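Aminotransferase (Paracoccus denitrificans, PDB 4GRX) probably catalyses pyridoxal-phosphate-dependent transfer of amino groups as an omega-aminotransferase of the class III family, working as a dimer. Local coordinates at residues 124-129 / 331-336; 156-161 / 230-235. All blocks are in the same frame, centred on the assembly; numbering follows the deposited sequence.

Contact 1 of 2, residues 124-129 / 331-336; sequences FYTNSG and HGFTAS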
loop_
_atom_site.group_PDB
_atom_site.type_symbol
_atom_site.label_atom_id
_atom_site.label_comp_id
_atom_site.label_asym_id
_atom_site.label_seq_id
_atom_site.Cartn_x
_atom_site.Cartn_y
_atom_site.Cartn_z
ATOM N N PHE A 124 -7.127 11.671 4.560
ATOM C CA PHE A 124 -6.964 10.884 3.335
ATOM C C PHE A 124 -6.531 9.444 3.673
ATOM O O PHE A 124 -5.761 9.230 4.616
ATOM C CB PHE A 124 -5.967 11.557 2.390
ATOM C CG PHE A 124 -5.936 10.949 1.010
ATOM C CD1 PHE A 124 -6.926 11.263 0.066
ATOM C CD2 PHE A 124 -4.915 10.054 0.642
ATOM C CE1 PHE A 124 -6.894 10.703 -1.209
ATOM C CE2 PHE A 124 -4.881 9.497 -0.632
ATOM C CZ PHE A 124 -5.871 9.825 -1.554
ATOM N N TYR A 125 -7.029 8.456 2.924
ATOM C CA TYR A 125 -6.782 7.051 3.294
ATOM C C TYR A 125 -5.790 6.296 2.401
ATOM O O TYR A 125 -5.640 6.595 1.213
ATOM C CB TYR A 125 -8.098 6.273 3.421
ATOM C CG TYR A 125 -8.988 6.754 4.553
ATOM C CD1 TYR A 125 -8.737 6.382 5.869
ATOM C CD2 TYR A 125 -10.084 7.578 4.300
ATOM C CE1 TYR A 125 -9.540 6.824 6.906
ATOM C CE2 TYR A 125 -10.890 8.028 5.329
ATOM C CZ TYR A 125 -10.616 7.647 6.632
ATOM O OH TYR A 125 -11.420 8.081 7.662
ATOM N N THR A 126 -5.123 5.310 3.002
ATOM C CA THR A 126 -4.219 4.417 2.292
ATOM C C THR A 126 -4.423 3.005 2.808
ATOM O O THR A 126 -5.272 2.764 3.681
ATOM C CB THR A 126 -2.749 4.783 2.541
ATOM O OG1 THR A 126 -2.466 4.675 3.937
ATOM C CG2 THR A 126 -2.460 6.187 2.096
ATOM N N ASN A 127 -3.625 2.070 2.301
ATOM C CA ASN A 127 -3.671 0.706 2.827
ATOM C C ASN A 127 -2.621 0.461 3.894
ATOM O O ASN A 127 -2.891 -0.221 4.879
ATOM C CB ASN A 127 -3.558 -0.322 1.704
ATOM C CG ASN A 127 -4.674 -0.187 0.686
ATOM O OD1 ASN A 127 -5.854 -0.283 1.027
ATOM N ND2 ASN A 127 -4.310 0.052 -0.567
ATOM N N SER A 128 -1.439 1.042 3.720
ATOM C CA SER A 128 -0.325 0.814 4.632
ATOM C C SER A 128 0.225 2.117 5.171
ATOM O O SER A 128 -0.066 3.186 4.646
ATOM C CB SER A 128 0.775 0.067 3.900
ATOM O OG SER A 128 1.303 0.864 2.854
ATOM N N GLY A 129 1.036 2.035 6.220
ATOM C CA GLY A 129 1.715 3.218 6.745
ATOM C C GLY A 129 2.716 3.768 5.747
ATOM O O GLY A 129 2.869 5.000 5.629
ATOM N N HIS A 331 -4.680 11.554 -6.944
ATOM C CA HIS A 331 -3.990 10.612 -6.105
ATOM C C HIS A 331 -4.990 9.761 -5.370
ATOM O O HIS A 331 -6.090 10.224 -5.061
ATOM C CB HIS A 331 -3.108 11.378 -5.133
ATOM C CG HIS A 331 -2.276 10.496 -4.243
ATOM N ND1 HIS A 331 -1.054 10.063 -4.595
ATOM C CD2 HIS A 331 -2.541 9.949 -2.992
ATOM C CE1 HIS A 331 -0.553 9.283 -3.618
ATOM N NE2 HIS A 331 -1.464 9.214 -2.636
ATOM N N GLY A 332 -4.626 8.505 -5.094
ATOM C CA GLY A 332 -5.506 7.560 -4.392
ATOM C C GLY A 332 -5.307 6.087 -4.744
ATOM O O GLY A 332 -4.937 5.749 -5.873
ATOM N N PHE A 333 -5.581 5.218 -3.766
ATOM C CA PHE A 333 -5.412 3.759 -3.889
ATOM C C PHE A 333 -6.771 3.050 -4.005
ATOM O O PHE A 333 -7.743 3.465 -3.367
ATOM C CB PHE A 333 -4.626 3.207 -2.683
ATOM C CG PHE A 333 -3.362 3.975 -2.369
ATOM C CD1 PHE A 333 -2.153 3.645 -2.988
ATOM C CD2 PHE A 333 -3.375 5.035 -1.463
ATOM C CE1 PHE A 333 -0.982 4.355 -2.709
ATOM C CE2 PHE A 333 -2.212 5.746 -1.184
ATOM C CZ PHE A 333 -1.013 5.408 -1.805
ATOM N N THR A 334 -6.825 1.982 -4.806
ATOM C CA THR A 334 -8.065 1.223 -5.091
ATOM C C THR A 334 -8.917 0.941 -3.850
ATOM O O THR A 334 -10.124 1.206 -3.843
ATOM C CB THR A 334 -7.762 -0.118 -5.810
ATOM O OG1 THR A 334 -7.112 0.142 -7.059
ATOM C CG2 THR A 334 -9.033 -0.912 -6.080
ATOM N N ALA A 335 -8.275 0.412 -2.807
ATOM C CA ALA A 335 -8.970 -0.009 -1.590
ATOM C C ALA A 335 -8.998 1.058 -0.482
ATOM O O ALA A 335 -9.498 0.797 0.618
ATOM C CB ALA A 335 -8.375 -1.312 -1.073
ATOM N N SER A 336 -8.479 2.254 -0.765
ATOM C CA SER A 336 -8.449 3.314 0.248
ATOM C C SER A 336 -9.864 3.855 0.560
ATOM O O SER A 336 -10.652 4.161 -0.358
ATOM C CB SER A 336 -7.431 4.417 -0.113
ATOM O OG SER A 336 -7.910 5.340 -1.079
#
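Phe124 reaches His331 with the far end of its ring. With CG anti to the backbone N (chi1 -169°), CE2 lies 3.4 Å from His331 CD2 at the imidazole edge, and CZ lies 3.6 Å from Gly332 CA. The two rings are inclined at 45°, centroids 5.5 Å apart. Alongside, Phe333 and Thr126 point the same way, with CE2 of Phe333 against the methyl CG2 of Thr126. An alanine in place of Phe124 would probably open a gap beside His331 and Gly332 and leave the imidazole with less aromatic packing.

These rings are fully buried; at the turn, Ala335 alone is partly exposed. There Asn127 OD1 lies against the methyl of Ala335, 3.4 Å from CB, and Ser336 CB packs against the backbone O and CB of Tyr125. No hydrogen bond joins the segments. Within 331-336, Phe333 O accepts from Ser336 N, as in a type I turn, and also from Ser336 OG, 3.0 Å each.

His331 is hydrogen-bonded to Thr135 and Lys138 of helix 129-146. At that helix's start Gly129 N holds the cofactor phosphate, while Thr334 N binds the cofactor of the second subunit. Tyr125 packs on helix 103-115, and strand 122-126 pairs with strand 307-311.

Contact 2 of 2, residues 156-161 / 230-235; sequences LTRWNA and AGFFAE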
loop_
_atom_site.group_PDB
_atom_site.type_symbol
_atom_site.label_atom_id
_atom_site.label_comp_id
_atom_site.label_asym_id
_atom_site.label_seq_id
_atom_site.Cartn_x
_atom_site.Cartn_y
_atom_site.Cartn_z
ATOM N N LEU A 156 13.275 15.940 5.548
ATOM C CA LEU A 156 14.124 15.693 6.723
ATOM C C LEU A 156 13.564 14.592 7.604
ATOM O O LEU A 156 12.404 14.647 8.004
ATOM C CB LEU A 156 14.287 16.970 7.549
ATOM C CG LEU A 156 14.568 18.282 6.808
ATOM C CD1 LEU A 156 14.624 19.457 7.773
ATOM C CD2 LEU A 156 15.874 18.203 6.027
ATOM N N THR A 157 14.398 13.586 7.883
ATOM C CA THR A 157 14.092 12.527 8.871
ATOM C C THR A 157 15.304 12.279 9.764
ATOM O O THR A 157 16.285 13.022 9.689
ATOM C CB THR A 157 13.591 11.215 8.226
ATOM O OG1 THR A 157 14.498 10.763 7.217
ATOM C CG2 THR A 157 12.212 11.410 7.597
ATOM N N ARG A 158 15.253 11.255 10.615
ATOM C CA ARG A 158 16.403 10.953 11.489
ATOM C C ARG A 158 17.019 9.595 11.203
ATOM O O ARG A 158 16.320 8.654 10.829
ATOM C CB ARG A 158 16.033 10.985 12.978
ATOM C CG ARG A 158 15.858 12.347 13.623
ATOM C CD ARG A 158 14.438 12.848 13.474
ATOM N NE ARG A 158 13.442 11.837 13.827
ATOM C CZ ARG A 158 12.996 11.616 15.065
ATOM N NH1 ARG A 158 13.468 12.314 16.092
ATOM N NH2 ARG A 158 12.073 10.687 15.278
ATOM N N TRP A 159 18.326 9.497 11.428
ATOM C CA TRP A 159 18.980 8.218 11.446
ATOM C C TRP A 159 18.247 7.319 12.418
ATOM O O TRP A 159 17.701 7.786 13.417
ATOM C CB TRP A 159 20.470 8.360 11.769
ATOM C CG TRP A 159 21.221 7.096 11.417
ATOM C CD1 TRP A 159 21.880 6.226 12.288
ATOM C CD2 TRP A 159 21.332 6.462 10.093
ATOM N NE1 TRP A 159 22.401 5.164 11.607
ATOM C CE2 TRP A 159 22.110 5.236 10.292
ATOM C CE3 TRP A 159 20.896 6.782 8.814
ATOM C CZ2 TRP A 159 22.416 4.379 9.246
ATOM C CZ3 TRP A 159 21.214 5.915 7.765
ATOM C CH2 TRP A 159 21.963 4.744 7.977
ATOM N N ASN A 160 18.174 6.028 12.095
ATOM C CA ASN A 160 17.355 5.052 12.826
ATOM C C ASN A 160 15.846 5.229 12.646
ATOM O O ASN A 160 15.076 4.436 13.182
ATOM C CB ASN A 160 17.714 4.996 14.318
ATOM C CG ASN A 160 19.136 4.512 14.575
ATOM O OD1 ASN A 160 19.651 3.630 13.885
ATOM N ND2 ASN A 160 19.773 5.077 15.597
ATOM N N ALA A 161 15.395 6.245 11.911
ATOM C CA ALA A 161 13.951 6.388 11.675
ATOM C C ALA A 161 13.427 5.224 10.836
ATOM O O ALA A 161 14.161 4.624 10.027
ATOM C CB ALA A 161 13.638 7.700 10.985
ATOM N N ALA A 230 10.833 20.591 2.169
ATOM C CA ALA A 230 9.383 20.423 2.084
ATOM C C ALA A 230 8.742 19.949 3.379
ATOM O O ALA A 230 7.558 20.226 3.616
ATOM C CB ALA A 230 9.033 19.465 0.955
ATOM N N GLY A 231 9.507 19.231 4.202
ATOM C CA GLY A 231 8.965 18.658 5.423
ATOM C C GLY A 231 9.971 18.010 6.362
ATOM O O GLY A 231 11.130 17.777 6.001
ATOM N N PHE A 232 9.495 17.728 7.579
ATOM C CA PHE A 232 10.246 17.041 8.629
ATOM C C PHE A 232 9.315 16.005 9.234
ATOM O O PHE A 232 8.249 16.341 9.774
ATOM C CB PHE A 232 10.679 18.047 9.708
ATOM C CG PHE A 232 11.305 17.424 10.936
ATOM C CD1 PHE A 232 10.518 16.938 11.976
ATOM C CD2 PHE A 232 12.690 17.355 11.071
ATOM C CE1 PHE A 232 11.096 16.374 13.114
ATOM C CE2 PHE A 232 13.273 16.798 12.198
ATOM C CZ PHE A 232 12.474 16.296 13.222
ATOM N N PHE A 233 9.698 14.740 9.123
ATOM C CA PHE A 233 8.933 13.662 9.738
ATOM C C PHE A 233 9.674 13.136 10.952
ATOM O O PHE A 233 10.909 13.020 10.930
ATOM C CB PHE A 233 8.749 12.501 8.763
ATOM C CG PHE A 233 7.883 12.813 7.589
ATOM C CD1 PHE A 233 8.285 13.754 6.627
ATOM C CD2 PHE A 233 6.688 12.125 7.400
ATOM C CE1 PHE A 233 7.481 14.033 5.526
ATOM C CE2 PHE A 233 5.888 12.397 6.303
ATOM C CZ PHE A 233 6.280 13.344 5.366
ATOM N N ALA A 234 8.916 12.782 11.990
ATOM C CA ALA A 234 9.471 12.092 13.165
ATOM C C ALA A 234 8.452 11.202 13.833
ATOM O O ALA A 234 7.293 11.599 14.021
ATOM C CB ALA A 234 10.021 13.099 14.176
ATOM N N GLU A 235 8.885 10.000 14.193
ATOM C CA GLU A 235 8.165 9.184 15.154
ATOM C C GLU A 235 8.395 9.812 16.529
ATOM O O GLU A 235 9.544 10.176 16.855
ATOM C CB GLU A 235 8.742 7.778 15.195
ATOM C CG GLU A 235 8.595 6.984 13.917
ATOM C CD GLU A 235 9.643 5.901 13.812
ATOM O OE1 GLU A 235 10.671 6.168 13.155
ATOM O OE2 GLU A 235 9.456 4.804 14.400
HETATM O O HOH W 1 12.284 10.771 11.287
HETATM O O HOH W 2 11.146 8.918 13.256
HETATM O O HOH W 3 11.989 10.885 18.618
HETATM O O HOH W 4 12.504 4.064 13.968
#
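Ala234 CB rests on one face of the Arg158 guanidinium, 3.3 Å above the plane and offset toward its rim. Three waters lie in that plane at the edge, one each for NE, NH2 and NH1, and Glu235 O is also at the edge, near the plane. The Phe232 ring receives Leu156 CB obliquely, 3.9 Å from CD2, and Arg158 CD near CZ, whereas the Phe233 ring has Leu156 O at its edge.

The backbones pair around Leu156 and Phe232 as neighbouring parallel strands of the large mixed sheet, consistent with the fold-type I architecture of class III aminotransferases. Leu156 N donates to Gly231 O at 2.9 Å, nearly straight at 172°, and Phe233 N returns a bond of 2.9 Å to Leu156 O. Beyond this pairing Arg158 takes over: bends at chi2 (88°) and chi3 (48°) fold the chain back across Ala234. Its NH2 makes a weak bond of 3.0 Å to Glu235 O, and water 1 links NE and the Arg158 N to Phe233 O. Tyr250 OH is a further partner of NH1.

Water 2 bridges Arg158 NH2 and Glu235 OE1, 5.2 Å apart and not in contact; their opposite charges would probably still attract across the gap. Glu235 OE2 is fixed by Gly239 N. The direct bond from Tyr162 N to Glu235 OE1 probably helps hold the chain at Tyr162, which lines the delta-amino valeric acid pocket.

Overall arrangement
From the N terminus, strand 122-126 comes first and runs into helix 129-146, after which the chain enters strand 154-158. Contact 2 closes the shorter loop, with 68 residues between 156-161 and 230-235, including strand 188-191 and helix 206-224. The chain then goes on through strands 265-268, 292-295 and 307-311 before residues 331-336 close contact 1 over 201 residues, so contact 2 lies wholly within that longer loop. Both reach the same seven-stranded sheet, contact 1 at its edge strand and contact 2 between neighbouring parallel strands. Their centres are 22 Å apart and they do not touch, but helix 129-146 packs against both.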